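Local structure of Ika8 (Synthetic construct, 6G6O) at residues 30-33 with 34-38; 79-82 with 83-86. The protein is a computationally designed, symmetrical eight-bladed beta-propeller of the WD40 type, for which no natural biological role is known. All coordinates share one frame; numbering follows the deposited sequence.

Interaction 1: residues 30-33 with 34-38; sequences SGAA and DGTIK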
ATOM      1  N   SER A  30      -9.959  -1.347   9.378  1.00 11.50           N
ATOM      2  CA  SER A  30      -8.937  -0.421   9.838  1.00 13.63           C
ATOM      3  C   SER A  30      -8.144  -1.048  10.974  1.00 13.58           C
ATOM      4  O   SER A  30      -8.707  -1.722  11.839  1.00 17.97           O
ATOM      5  CB  SER A  30      -9.559   0.904  10.295  1.00 17.90           C
ATOM      6  OG  SER A  30     -10.349   0.724  11.457  1.00 15.85           O
ATOM      7  N   GLY A  31      -6.833  -0.830  10.959  1.00 18.61           N
ATOM      8  CA  GLY A  31      -5.963  -1.279  12.026  1.00  9.74           C
ATOM      9  C   GLY A  31      -5.244  -0.096  12.645  1.00  9.54           C
ATOM     10  O   GLY A  31      -4.943   0.887  11.969  1.00 14.57           O
ATOM     11  N   ALA A  32      -4.973  -0.200  13.940  1.00 14.35           N
ATOM     12  CA  ALA A  32      -4.376   0.888  14.696  1.00 16.59           C
ATOM     13  C   ALA A  32      -3.073   0.434  15.341  1.00 16.67           C
ATOM     14  O   ALA A  32      -2.761  -0.758  15.408  1.00 17.88           O
ATOM     15  CB  ALA A  32      -5.345   1.415  15.760  1.00 21.43           C
ATOM     16  N   ALA A  33      -2.311   1.415  15.831  1.00 16.27           N
ATOM     17  CA  ALA A  33      -1.005   1.136  16.415  1.00 12.78           C
ATOM     18  C   ALA A  33      -1.098   0.379  17.733  1.00 18.59           C
ATOM     19  O   ALA A  33      -0.082  -0.146  18.200  1.00 18.53           O
ATOM     20  CB  ALA A  33      -0.233   2.438  16.617  1.00 16.72           C
ATOM     21  N   ASP A  34      -2.276   0.313  18.348  1.00 23.87           N
ATOM     22  CA  ASP A  34      -2.448  -0.440  19.581  1.00 21.36           C
ATOM     23  C   ASP A  34      -2.841  -1.892  19.335  1.00 17.10           C
ATOM     24  O   ASP A  34      -3.122  -2.619  20.293  1.00 19.95           O
ATOM     25  CB  ASP A  34      -3.483   0.243  20.485  1.00 21.16           C
ATOM     26  CG  ASP A  34      -4.821   0.457  19.801  1.00 21.44           C
ATOM     27  OD1 ASP A  34      -5.032  -0.066  18.689  1.00 20.97           O
ATOM     28  OD2 ASP A  34      -5.671   1.159  20.386  1.00 23.24           O
ATOM     29  N   GLY A  35      -2.861  -2.328  18.076  1.00 18.88           N
ATOM     30  CA  GLY A  35      -3.229  -3.682  17.733  1.00 19.75           C
ATOM     31  C   GLY A  35      -4.692  -3.891  17.426  1.00 18.71           C
ATOM     32  O   GLY A  35      -5.070  -4.993  17.012  1.00 20.19           O
ATOM     33  N   THR A  36      -5.525  -2.871  17.605  1.00 27.61           N
ATOM     34  CA  THR A  36      -6.962  -3.017  17.423  1.00 19.28           C
ATOM     35  C   THR A  36      -7.321  -2.978  15.943  1.00 17.98           C
ATOM     36  O   THR A  36      -6.829  -2.129  15.195  1.00 22.46           O
ATOM     37  CB  THR A  36      -7.706  -1.913  18.175  1.00 17.72           C
ATOM     38  OG1 THR A  36      -7.231  -0.632  17.741  1.00 19.81           O
ATOM     39  CG2 THR A  36      -7.480  -2.048  19.673  1.00 16.05           C
ATOM     40  N   ILE A  37      -8.176  -3.908  15.526  1.00 17.34           N
ATOM     41  CA  ILE A  37      -8.720  -3.947  14.175  1.00 18.11           C
ATOM     42  C   ILE A  37     -10.230  -3.791  14.280  1.00 21.27           C
ATOM     43  O   ILE A  37     -10.872  -4.464  15.094  1.00 25.57           O
ATOM     44  CB  ILE A  37      -8.353  -5.254  13.448  1.00 25.44           C
ATOM     45  CG1 ILE A  37      -6.834  -5.428  13.396  1.00 19.63           C
ATOM     46  CG2 ILE A  37      -8.937  -5.269  12.043  1.00 18.00           C
ATOM     47  CD1 ILE A  37      -6.382  -6.558  12.503  1.00 17.28           C
ATOM     48  N   LYS A  38     -10.793  -2.900  13.466  1.00 23.85           N
ATOM     49  CA  LYS A  38     -12.222  -2.626  13.480  1.00 21.02           C
ATOM     50  C   LYS A  38     -12.789  -2.776  12.076  1.00 14.07           C
ATOM     51  O   LYS A  38     -12.150  -2.388  11.094  1.00 14.05           O
ATOM     52  CB  LYS A  38     -12.513  -1.220  14.018  1.00 18.38           C
ATOM     53  CG  LYS A  38     -12.282  -1.076  15.514  1.00 16.15           C
ATOM     54  CD  LYS A  38     -12.370   0.378  15.948  1.00 18.16           C
ATOM     55  CE  LYS A  38     -12.192   0.522  17.452  1.00 20.28           C
ATOM     56  NZ  LYS A  38     -13.332  -0.071  18.205  1.00 23.31           N
TER

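Interaction 2: residues 79-82 with 83-86; sequences VWYI and GTGQ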
ATOM      1  N   VAL A  79      -5.268 -14.684   9.332  1.00 19.69           N
ATOM      2  CA  VAL A  79      -6.233 -14.800   8.245  1.00 25.72           C
ATOM      3  C   VAL A  79      -7.582 -15.115   8.873  1.00 16.84           C
ATOM      4  O   VAL A  79      -7.720 -16.126   9.574  1.00 19.68           O
ATOM      5  CB  VAL A  79      -5.827 -15.889   7.239  1.00 22.02           C
ATOM      6  CG1 VAL A  79      -6.872 -16.028   6.148  1.00 22.21           C
ATOM      7  CG2 VAL A  79      -4.458 -15.583   6.646  1.00 21.94           C
ATOM      8  N   TRP A  80      -8.574 -14.260   8.635  1.00 18.26           N
ATOM      9  CA  TRP A  80      -9.842 -14.422   9.328  1.00 18.76           C
ATOM     10  C   TRP A  80     -11.004 -14.005   8.437  1.00 19.03           C
ATOM     11  O   TRP A  80     -10.837 -13.294   7.442  1.00 19.77           O
ATOM     12  CB  TRP A  80      -9.869 -13.640  10.650  1.00 21.93           C
ATOM     13  CG  TRP A  80      -9.252 -12.274  10.606  1.00 19.96           C
ATOM     14  CD1 TRP A  80      -7.921 -11.972  10.599  1.00 16.99           C
ATOM     15  CD2 TRP A  80      -9.946 -11.020  10.604  1.00 27.03           C
ATOM     16  NE1 TRP A  80      -7.743 -10.610  10.574  1.00 17.95           N
ATOM     17  CE2 TRP A  80      -8.971 -10.003  10.578  1.00 23.29           C
ATOM     18  CE3 TRP A  80     -11.298 -10.660  10.613  1.00 26.12           C
ATOM     19  CZ2 TRP A  80      -9.304  -8.649  10.560  1.00 21.92           C
ATOM     20  CZ3 TRP A  80     -11.627  -9.317  10.596  1.00 19.72           C
ATOM     21  CH2 TRP A  80     -10.635  -8.328  10.570  1.00 25.53           C
ATOM     22  N   TYR A  81     -12.192 -14.469   8.822  1.00 19.66           N
ATOM     23  CA  TYR A  81     -13.421 -14.205   8.086  1.00 21.88           C
ATOM     24  C   TYR A  81     -13.948 -12.816   8.429  1.00 19.19           C
ATOM     25  O   TYR A  81     -14.065 -12.462   9.605  1.00 21.98           O
ATOM     26  CB  TYR A  81     -14.461 -15.273   8.427  1.00 20.03           C
ATOM     27  CG  TYR A  81     -15.710 -15.253   7.577  1.00 18.63           C
ATOM     28  CD1 TYR A  81     -15.635 -15.149   6.196  1.00 21.86           C
ATOM     29  CD2 TYR A  81     -16.967 -15.361   8.159  1.00 20.33           C
ATOM     30  CE1 TYR A  81     -16.777 -15.137   5.419  1.00 20.53           C
ATOM     31  CE2 TYR A  81     -18.112 -15.351   7.391  1.00 16.64           C
ATOM     32  CZ  TYR A  81     -18.012 -15.239   6.024  1.00 16.53           C
ATOM     33  OH  TYR A  81     -19.152 -15.231   5.257  1.00 27.57           O
ATOM     34  N   ILE A  82     -14.271 -12.031   7.400  1.00 20.14           N
ATOM     35  CA  ILE A  82     -14.718 -10.661   7.635  1.00 24.32           C
ATOM     36  C   ILE A  82     -16.060 -10.636   8.358  1.00 23.65           C
ATOM     37  O   ILE A  82     -16.329  -9.722   9.147  1.00 25.52           O
ATOM     38  CB  ILE A  82     -14.773  -9.884   6.305  1.00 20.11           C
ATOM     39  CG1 ILE A  82     -15.034  -8.399   6.563  1.00 22.69           C
ATOM     40  CG2 ILE A  82     -15.827 -10.463   5.374  1.00 23.39           C
ATOM     41  CD1 ILE A  82     -13.943  -7.728   7.355  1.00 23.41           C
ATOM     42  N   GLY A  83     -16.911 -11.638   8.126  1.00 24.47           N
ATOM     43  CA  GLY A  83     -18.238 -11.622   8.716  1.00 18.82           C
ATOM     44  C   GLY A  83     -18.247 -11.937  10.197  1.00 20.30           C
ATOM     45  O   GLY A  83     -19.072 -11.400  10.942  1.00 26.28           O
ATOM     46  N   THR A  84     -17.344 -12.805  10.646  1.00 19.51           N
ATOM     47  CA  THR A  84     -17.292 -13.205  12.042  1.00 20.42           C
ATOM     48  C   THR A  84     -16.010 -12.803  12.752  1.00 21.52           C
ATOM     49  O   THR A  84     -15.960 -12.886  13.984  1.00 25.65           O
ATOM     50  CB  THR A  84     -17.466 -14.727  12.176  1.00 22.47           C
ATOM     51  OG1 THR A  84     -16.413 -15.394  11.469  1.00 22.05           O
ATOM     52  CG2 THR A  84     -18.806 -15.163  11.611  1.00 21.59           C
ATOM     53  N   GLY A  85     -14.980 -12.374  12.027  1.00 20.91           N
ATOM     54  CA  GLY A  85     -13.701 -12.128  12.661  1.00 25.09           C
ATOM     55  C   GLY A  85     -12.991 -13.372  13.136  1.00 22.16           C
ATOM     56  O   GLY A  85     -11.949 -13.263  13.789  1.00 21.77           O
ATOM     57  N   GLN A  86     -13.522 -14.551  12.825  1.00 24.24           N
ATOM     58  CA  GLN A  86     -12.958 -15.801  13.308  1.00 23.95           C
ATOM     59  C   GLN A  86     -11.747 -16.199  12.479  1.00 22.33           C
ATOM     60  O   GLN A  86     -11.751 -16.080  11.251  1.00 19.69           O
ATOM     61  CB  GLN A  86     -14.007 -16.910  13.260  1.00 26.94           C
ATOM     62  CG  GLN A  86     -14.949 -16.903  14.442  1.00 28.35           C
ATOM     63  CD  GLN A  86     -14.238 -17.211  15.738  1.00 33.34           C
ATOM     64  OE1 GLN A  86     -13.495 -18.187  15.834  1.00 41.55           O
ATOM     65  NE2 GLN A  86     -14.446 -16.368  16.743  1.00 45.50           N
TER
HETATM   66  O   HOH W   1     -17.669  -8.481  11.099  1.00 28.56           O

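Interaction 1: residues 30-33 with 34-38
With chi1 of 56°, D34 tucks its carboxylate between its backbone N and carbonyl carbon, and this swing carries D34 OD1 over A32, to 3.3 Å from A32 CB. T36 turns its hydroxyl the same way, bringing T36 OG1 to 3.4 Å from A32 CB. A32 CB is flanked by the two oxygens and also touches H14 and S16, a close setting that suits a methyl. D34 OD1 accepts from the backbone N of T36 at 3.0 Å, met from above the carboxylate plane, which closes an Asx turn; T36 OG1 approaches it too, at a doubtful 2.5 Å. T36 OG1 bonds H14 ND1 and, separately, S30 OG bonds W40 NE1; D34, H14, S30 and W40 are the residue types of the Asp-His-Ser/Thr-Trp network of WD40 blades. The segment forms the tight end of the hairpin between strands 27-32 and 37-41. A type I beta turn runs from A32 to G35, where G35 N reaches A32 O at 3.1 Å from well above the carbonyl plane. At phi 92° and psi -6°, a CB on G35 would press on the preceding carbonyl O, hence glycine. Beyond the turn, A32 N bonds T36 O at 3.0 Å, while S30 and K38 form an antiparallel hydrogen-bonded pair, K38 N to S30 O being 2.9 Å. G31 faces I37 in the neighbouring non-hydrogen-bonded pair, and K38 NZ forms a salt bridge with D50.

Interaction 2: residues 79-82 with 83-86
The Y81 ring carries the backbone N of G83 over one face, 3.7 Å above its plane and offset toward the rim, and has the T84 hydroxyl at its edge. There T84 OG1 lies in the ring plane, 3.4 Å from Y81 CD2, meeting the ring's C-H rim. Y81 has CG anti to the backbone N (chi1 -171°), which lays the ring back along the turn beside G83. Having no side chain, G83 lets its backbone N lie over the ring face. The W80 indole meets the same turn obliquely, W80 CE3 being 3.5 Å from G85 CA, and W80 CB comes to 3.1 Å from Q86 O. W80 is also stacked on H51, and its NE1 makes a weak hydrogen bond to S70 OG, which echoes the tryptophan-serine pairing of WD40 blades. The turn leads from strand 77-81 to strand 87-88, which runs beside it as the outer strand of the same blade, as in WD40 propellers. Two backbone bonds close it: Y81 N to Q86 O, 2.9 Å and fairly straight at 163°, and G85 N to Y81 O, 2.6 Å but bent to 135°. G85 adopts a positive phi, a conformation that glycine takes readily. T84 OG1 also accepts a weak bond from Q86 N. A water donates to I82 O at 2.7 Å and weakly to G83 O, while the I82 side chain packs on V29 and V39.

Overall arrangement
Interactions 1 and 2 are two kinds of chain reversal in neighbouring sheets of the propeller, their centres about 15 Å apart. Interaction 1 is a tight hairpin inside the sheet containing strands 27-32 and 37-41; interaction 2 follows strand 77-81, the third strand of the next sheet, and closes a broader turn. They meet where the two sheets pack: I37 CG2 lies 3.7 Å from W80 CZ2, an apolar contact. I37, on the face opposite S30 and K38, packs on the W80 indole in this way. V39 of the same strand also touches both W80 and I82.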